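Local coordinates for proteasome assembly chaperone family protein (Pyrococcus furiosus, PDB 3VR0) that acts as a proteasome activator in this archaeon and is related to the chaperones that assist proteasome assembly, at residues R154-I165 and S176-D184. Residues are numbered along the deposited sequence; the frame is centred on the assembly and turned at random.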
ATOM      1  N   ARG C 154      18.382 -28.293 -14.576  1.00 47.95           N
ATOM      2  CA  ARG C 154      19.599 -27.806 -13.988  1.00 46.34           C
ATOM      3  C   ARG C 154      19.266 -27.073 -12.656  1.00 44.18           C
ATOM      4  O   ARG C 154      18.106 -26.709 -12.424  1.00 42.91           O
ATOM      5  CB  ARG C 154      20.317 -26.889 -14.991  1.00 47.13           C
ATOM      6  CG  ARG C 154      20.500 -27.539 -16.396  1.00 50.74           C
ATOM      7  CD  ARG C 154      21.571 -26.935 -17.273  1.00 55.04           C
ATOM      8  NE  ARG C 154      21.554 -25.471 -17.386  1.00 62.74           N
ATOM      9  CZ  ARG C 154      20.936 -24.776 -18.350  1.00 66.80           C
ATOM     10  NH1 ARG C 154      21.013 -23.445 -18.361  1.00 67.01           N
ATOM     11  NH2 ARG C 154      20.230 -25.393 -19.297  1.00 68.65           N
ATOM     12  N   VAL C 155      20.277 -26.880 -11.804  1.00 41.55           N
ATOM     13  CA  VAL C 155      20.128 -26.191 -10.518  1.00 39.40           C
ATOM     14  C   VAL C 155      21.081 -25.029 -10.442  1.00 37.79           C
ATOM     15  O   VAL C 155      22.274 -25.225 -10.589  1.00 38.32           O
ATOM     16  CB  VAL C 155      20.396 -27.148  -9.308  1.00 39.19           C
ATOM     17  CG1 VAL C 155      20.739 -26.350  -8.020  1.00 38.83           C
ATOM     18  CG2 VAL C 155      19.202 -28.027  -9.100  1.00 38.61           C
ATOM     19  N   LEU C 156      20.570 -23.814 -10.200  1.00 36.09           N
ATOM     20  CA  LEU C 156      21.421 -22.648 -10.202  1.00 33.81           C
ATOM     21  C   LEU C 156      21.739 -22.242  -8.771  1.00 32.79           C
ATOM     22  O   LEU C 156      20.824 -22.161  -7.930  1.00 32.44           O
ATOM     23  CB  LEU C 156      20.709 -21.500 -10.907  1.00 35.44           C
ATOM     24  CG  LEU C 156      20.028 -21.703 -12.262  1.00 37.20           C
ATOM     25  CD1 LEU C 156      19.399 -20.365 -12.670  1.00 39.65           C
ATOM     26  CD2 LEU C 156      21.057 -22.107 -13.291  1.00 40.54           C
ATOM     27  N   ALA C 157      23.007 -21.929  -8.522  1.00 31.16           N
ATOM     28  CA  ALA C 157      23.538 -21.718  -7.187  1.00 30.95           C
ATOM     29  C   ALA C 157      24.108 -20.331  -7.087  1.00 29.99           C
ATOM     30  O   ALA C 157      24.733 -19.859  -8.031  1.00 29.54           O
ATOM     31  CB  ALA C 157      24.665 -22.757  -6.868  1.00 30.70           C
ATOM     32  N   ALA C 158      23.874 -19.682  -5.945  1.00 29.09           N
ATOM     33  CA  ALA C 158      24.549 -18.462  -5.583  1.00 28.29           C
ATOM     34  C   ALA C 158      24.663 -18.463  -4.069  1.00 28.47           C
ATOM     35  O   ALA C 158      23.843 -19.079  -3.384  1.00 29.43           O
ATOM     36  CB  ALA C 158      23.769 -17.219  -6.114  1.00 27.36           C
ATOM     37  N   VAL C 159      25.663 -17.770  -3.554  1.00 27.63           N
ATOM     38  CA  VAL C 159      26.006 -17.795  -2.142  1.00 28.87           C
ATOM     39  C   VAL C 159      26.104 -16.361  -1.646  1.00 29.36           C
ATOM     40  O   VAL C 159      26.176 -15.445  -2.447  1.00 28.59           O
ATOM     41  CB  VAL C 159      27.438 -18.431  -1.954  1.00 29.04           C
ATOM     42  CG1 VAL C 159      27.408 -19.939  -2.139  1.00 26.14           C
ATOM     43  CG2 VAL C 159      28.370 -17.859  -2.988  1.00 31.81           C
ATOM     44  N   THR C 160      26.141 -16.181  -0.330  1.00 29.75           N
ATOM     45  CA  THR C 160      26.210 -14.870   0.274  1.00 30.13           C
ATOM     46  C   THR C 160      27.625 -14.334   0.366  1.00 32.17           C
ATOM     47  O   THR C 160      27.817 -13.128   0.542  1.00 31.01           O
ATOM     48  CB  THR C 160      25.711 -14.927   1.717  1.00 30.11           C
ATOM     49  OG1 THR C 160      26.529 -15.844   2.441  1.00 29.03           O
ATOM     50  CG2 THR C 160      24.222 -15.350   1.787  1.00 27.28           C
ATOM     51  N   HIS C 161      28.612 -15.229   0.310  1.00 33.44           N
ATOM     52  CA  HIS C 161      30.026 -14.836   0.425  1.00 36.17           C
ATOM     53  C   HIS C 161      30.855 -15.662  -0.577  1.00 37.78           C
ATOM     54  O   HIS C 161      30.571 -16.852  -0.810  1.00 38.02           O
ATOM     55  CB  HIS C 161      30.581 -15.068   1.840  1.00 35.74           C
ATOM     56  CG  HIS C 161      29.839 -14.351   2.928  1.00 35.54           C
ATOM     57  ND1 HIS C 161      28.605 -14.761   3.390  1.00 34.42           N
ATOM     58  CD2 HIS C 161      30.176 -13.263   3.668  1.00 35.58           C
ATOM     59  CE1 HIS C 161      28.214 -13.947   4.361  1.00 35.26           C
ATOM     60  NE2 HIS C 161      29.153 -13.034   4.548  1.00 33.38           N
ATOM     61  N   GLU C 162      31.854 -15.015  -1.167  1.00 39.16           N
ATOM     62  CA  GLU C 162      32.711 -15.626  -2.186  1.00 41.15           C
ATOM     63  C   GLU C 162      33.382 -16.945  -1.742  1.00 40.63           C
ATOM     64  O   GLU C 162      33.340 -17.887  -2.486  1.00 40.45           O
ATOM     65  CB  GLU C 162      33.776 -14.628  -2.647  1.00 41.52           C
ATOM     66  CG  GLU C 162      33.761 -14.449  -4.147  1.00 47.32           C
ATOM     67  CD  GLU C 162      35.114 -14.010  -4.733  1.00 53.50           C
ATOM     68  OE1 GLU C 162      35.480 -14.575  -5.790  1.00 56.30           O
ATOM     69  OE2 GLU C 162      35.798 -13.124  -4.149  1.00 54.43           O
ATOM     70  N   ASP C 163      33.934 -17.005  -0.525  1.00 41.27           N
ATOM     71  CA  ASP C 163      34.678 -18.183  -0.036  1.00 42.37           C
ATOM     72  C   ASP C 163      33.868 -19.470   0.035  1.00 41.66           C
ATOM     73  O   ASP C 163      34.419 -20.570   0.104  1.00 41.62           O
ATOM     74  CB  ASP C 163      35.384 -17.916   1.302  1.00 43.22           C
ATOM     75  CG  ASP C 163      34.441 -17.436   2.406  1.00 48.51           C
ATOM     76  OD1 ASP C 163      33.640 -16.514   2.162  1.00 53.57           O
ATOM     77  OD2 ASP C 163      34.522 -17.965   3.547  1.00 53.18           O
ATOM     78  N   LEU C 164      32.553 -19.315  -0.020  1.00 40.11           N
ATOM     79  CA  LEU C 164      31.630 -20.405   0.138  1.00 38.14           C
ATOM     80  C   LEU C 164      31.431 -21.143  -1.160  1.00 37.63           C
ATOM     81  O   LEU C 164      30.839 -22.226  -1.172  1.00 36.56           O
ATOM     82  CB  LEU C 164      30.267 -19.861   0.610  1.00 36.88           C
ATOM     83  CG  LEU C 164      30.174 -19.353   2.047  1.00 34.66           C
ATOM     84  CD1 LEU C 164      28.822 -18.701   2.243  1.00 30.91           C
ATOM     85  CD2 LEU C 164      30.384 -20.517   3.052  1.00 33.40           C
ATOM     86  N   ILE C 165      31.852 -20.556  -2.273  1.00 38.03           N
ATOM     87  CA  ILE C 165      31.679 -21.290  -3.541  1.00 39.74           C
ATOM     88  C   ILE C 165      32.412 -22.646  -3.507  1.00 40.09           C
ATOM     89  O   ILE C 165      31.834 -23.679  -3.867  1.00 39.53           O
ATOM     90  CB  ILE C 165      32.114 -20.510  -4.774  1.00 40.20           C
ATOM     91  CG1 ILE C 165      31.158 -19.335  -5.012  1.00 40.75           C
ATOM     92  CG2 ILE C 165      32.063 -21.443  -5.993  1.00 39.21           C
ATOM     93  CD1 ILE C 165      31.606 -18.362  -6.110  1.00 39.95           C
ATOM     94  N   SER C 176      24.693 -36.218  -8.708  1.00 53.97           N
ATOM     95  CA  SER C 176      24.120 -36.487 -10.048  1.00 54.11           C
ATOM     96  C   SER C 176      23.632 -35.237 -10.817  1.00 53.50           C
ATOM     97  O   SER C 176      23.881 -35.096 -12.030  1.00 54.75           O
ATOM     98  CB  SER C 176      22.995 -37.516  -9.960  1.00 54.10           C
ATOM     99  OG  SER C 176      22.222 -37.339  -8.780  1.00 56.66           O
ATOM    100  N   VAL C 177      22.960 -34.321 -10.121  1.00 52.11           N
ATOM    101  CA  VAL C 177      22.403 -33.117 -10.754  1.00 49.87           C
ATOM    102  C   VAL C 177      23.481 -32.110 -11.099  1.00 48.48           C
ATOM    103  O   VAL C 177      24.429 -31.891 -10.336  1.00 47.68           O
ATOM    104  CB  VAL C 177      21.286 -32.441  -9.911  1.00 49.92           C
ATOM    105  CG1 VAL C 177      20.187 -33.429  -9.604  1.00 49.65           C
ATOM    106  CG2 VAL C 177      21.843 -31.811  -8.643  1.00 49.68           C
ATOM    107  N   GLU C 178      23.339 -31.519 -12.278  1.00 47.07           N
ATOM    108  CA  GLU C 178      24.231 -30.453 -12.705  1.00 46.32           C
ATOM    109  C   GLU C 178      23.909 -29.156 -11.910  1.00 45.72           C
ATOM    110  O   GLU C 178      22.748 -28.734 -11.833  1.00 44.26           O
ATOM    111  CB  GLU C 178      24.093 -30.229 -14.213  1.00 46.38           C
ATOM    112  CG  GLU C 178      25.069 -29.185 -14.752  1.00 47.79           C
ATOM    113  CD  GLU C 178      24.899 -28.909 -16.227  1.00 50.36           C
ATOM    114  OE1 GLU C 178      23.855 -29.312 -16.809  1.00 52.86           O
ATOM    115  OE2 GLU C 178      25.810 -28.278 -16.804  1.00 52.06           O
ATOM    116  N   VAL C 179      24.945 -28.550 -11.328  1.00 45.26           N
ATOM    117  CA  VAL C 179      24.801 -27.346 -10.536  1.00 45.16           C
ATOM    118  C   VAL C 179      25.591 -26.239 -11.201  1.00 45.40           C
ATOM    119  O   VAL C 179      26.831 -26.276 -11.202  1.00 46.03           O
ATOM    120  CB  VAL C 179      25.315 -27.528  -9.057  1.00 45.42           C
ATOM    121  CG1 VAL C 179      25.356 -26.181  -8.320  1.00 43.51           C
ATOM    122  CG2 VAL C 179      24.455 -28.540  -8.288  1.00 44.42           C
ATOM    123  N   ILE C 180      24.873 -25.256 -11.748  1.00 44.65           N
ATOM    124  CA  ILE C 180      25.492 -24.105 -12.396  1.00 43.83           C
ATOM    125  C   ILE C 180      25.693 -22.985 -11.403  1.00 43.72           C
ATOM    126  O   ILE C 180      24.737 -22.558 -10.776  1.00 42.94           O
ATOM    127  CB  ILE C 180      24.609 -23.568 -13.550  1.00 44.10           C
ATOM    128  CG1 ILE C 180      24.318 -24.681 -14.561  1.00 44.26           C
ATOM    129  CG2 ILE C 180      25.258 -22.328 -14.213  1.00 43.84           C
ATOM    130  CD1 ILE C 180      25.536 -25.532 -14.895  1.00 44.53           C
ATOM    131  N   TRP C 181      26.935 -22.520 -11.284  1.00 43.44           N
ATOM    132  CA  TRP C 181      27.286 -21.359 -10.495  1.00 44.78           C
ATOM    133  C   TRP C 181      26.975 -20.040 -11.241  1.00 45.36           C
ATOM    134  O   TRP C 181      27.723 -19.656 -12.150  1.00 45.35           O
ATOM    135  CB  TRP C 181      28.757 -21.478 -10.042  1.00 44.99           C
ATOM    136  CG  TRP C 181      28.845 -22.578  -9.023  1.00 47.81           C
ATOM    137  CD1 TRP C 181      29.019 -23.923  -9.263  1.00 48.82           C
ATOM    138  CD2 TRP C 181      28.637 -22.449  -7.608  1.00 47.60           C
ATOM    139  NE1 TRP C 181      28.972 -24.617  -8.083  1.00 49.77           N
ATOM    140  CE2 TRP C 181      28.733 -23.740  -7.054  1.00 48.76           C
ATOM    141  CE3 TRP C 181      28.393 -21.360  -6.756  1.00 47.75           C
ATOM    142  CZ2 TRP C 181      28.598 -23.975  -5.677  1.00 48.49           C
ATOM    143  CZ3 TRP C 181      28.267 -21.596  -5.388  1.00 46.85           C
ATOM    144  CH2 TRP C 181      28.369 -22.891  -4.866  1.00 47.37           C
ATOM    145  N   ARG C 182      25.885 -19.362 -10.833  1.00 45.03           N
ATOM    146  CA  ARG C 182      25.213 -18.294 -11.628  1.00 44.96           C
ATOM    147  C   ARG C 182      26.115 -17.180 -12.016  1.00 44.85           C
ATOM    148  O   ARG C 182      26.853 -16.662 -11.189  1.00 45.21           O
ATOM    149  CB  ARG C 182      24.064 -17.661 -10.847  1.00 44.76           C
ATOM    150  CG  ARG C 182      22.953 -18.600 -10.547  1.00 43.85           C
ATOM    151  CD  ARG C 182      21.949 -17.913  -9.702  1.00 41.21           C
ATOM    152  NE  ARG C 182      21.201 -16.939 -10.475  1.00 37.12           N
ATOM    153  CZ  ARG C 182      19.914 -16.697 -10.308  1.00 35.94           C
ATOM    154  NH1 ARG C 182      19.222 -17.352  -9.373  1.00 31.58           N
ATOM    155  NH2 ARG C 182      19.321 -15.771 -11.059  1.00 37.38           N
ATOM    156  N   GLU C 183      26.064 -16.776 -13.273  1.00 45.71           N
ATOM    157  CA  GLU C 183      26.882 -15.617 -13.664  1.00 46.62           C
ATOM    158  C   GLU C 183      26.031 -14.441 -14.150  1.00 45.64           C
ATOM    159  O   GLU C 183      26.570 -13.453 -14.637  1.00 45.68           O
ATOM    160  CB  GLU C 183      27.899 -15.991 -14.752  1.00 48.05           C
ATOM    161  CG  GLU C 183      28.727 -17.268 -14.524  1.00 51.95           C
ATOM    162  CD  GLU C 183      29.638 -17.599 -15.729  1.00 57.57           C
ATOM    163  OE1 GLU C 183      29.344 -17.140 -16.861  1.00 58.64           O
ATOM    164  OE2 GLU C 183      30.653 -18.315 -15.541  1.00 60.24           O
ATOM    165  N   ASP C 184      24.710 -14.551 -14.024  1.00 44.63           N
ATOM    166  CA  ASP C 184      23.794 -13.545 -14.556  1.00 43.43           C
ATOM    167  C   ASP C 184      23.764 -12.307 -13.664  1.00 43.28           C
ATOM    168  O   ASP C 184      22.780 -12.069 -12.965  1.00 43.55           O
ATOM    169  CB  ASP C 184      22.395 -14.141 -14.745  1.00 43.36           C
ATOM    170  CG  ASP C 184      21.820 -14.808 -13.439  1.00 44.67           C
ATOM    171  OD1 ASP C 184      22.585 -15.471 -12.674  1.00 42.08           O
ATOM    172  OD2 ASP C 184      20.589 -14.681 -13.210  1.00 42.85           O
TER
HETATM  173  O   HOH W   1      20.281 -19.517  -7.255  1.00 28.25           O
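Trp181 stands between Ala157 and Ile165 in a beta-alpha-beta unit, where strand 155-159 runs parallel to strand 179-181 and helix 164-172 forms the crossover; within the chain, 179-181 ends the large mixed sheet. The six-membered ring is clamped by two CH-pi contacts: Ala157 CB lies 3.9 Å from its centroid over one face, and Ile165 CG2 lies 3.8 Å from it over the opposite face, 12° off the normal. At the edge, near the ring plane, Val159 CG1 meets Trp181 CZ3 at 3.7 Å. With CG anti to its own carbonyl carbon (chi1 -70°) and chi2 at 87°, the indole slots between the strand and Ile165 of helix 164-172, and Lys169 adds a cation-pi contact. Cutting the indole back to an alanine is likely to leave Ala157 CB and Ile165 CG2 without the ring between them, opening a gap between helix 164-172 and the sheet edge. The backbones are laced by alternating bonds: Val155 N to Glu178 O, Ile180 N to Val155 O, Ala157 N to Ile180 O and Arg182 N to Ala157 O. On the sheet face opposite Ala157 and Trp181, Leu156 and Ile180 lie side by side, Leu156 CD2 against Ile180 CB at 3.8 Å. Arg154 runs alongside Glu178 without a salt bridge to it; its NH1 pairs with Glu213 of strand 206-214 instead. Past the strand end, Arg182 lays CG against Leu156 CB at 3.7 Å, while Leu156 CD1 sits over one guanidinium face. Asp184 holds that group side-on, OD1 taking NE and OD2 taking NH2 through syn lone pairs, and a water accepts from Arg182 NH1 while donating to Leu156 O at 2.8 Å.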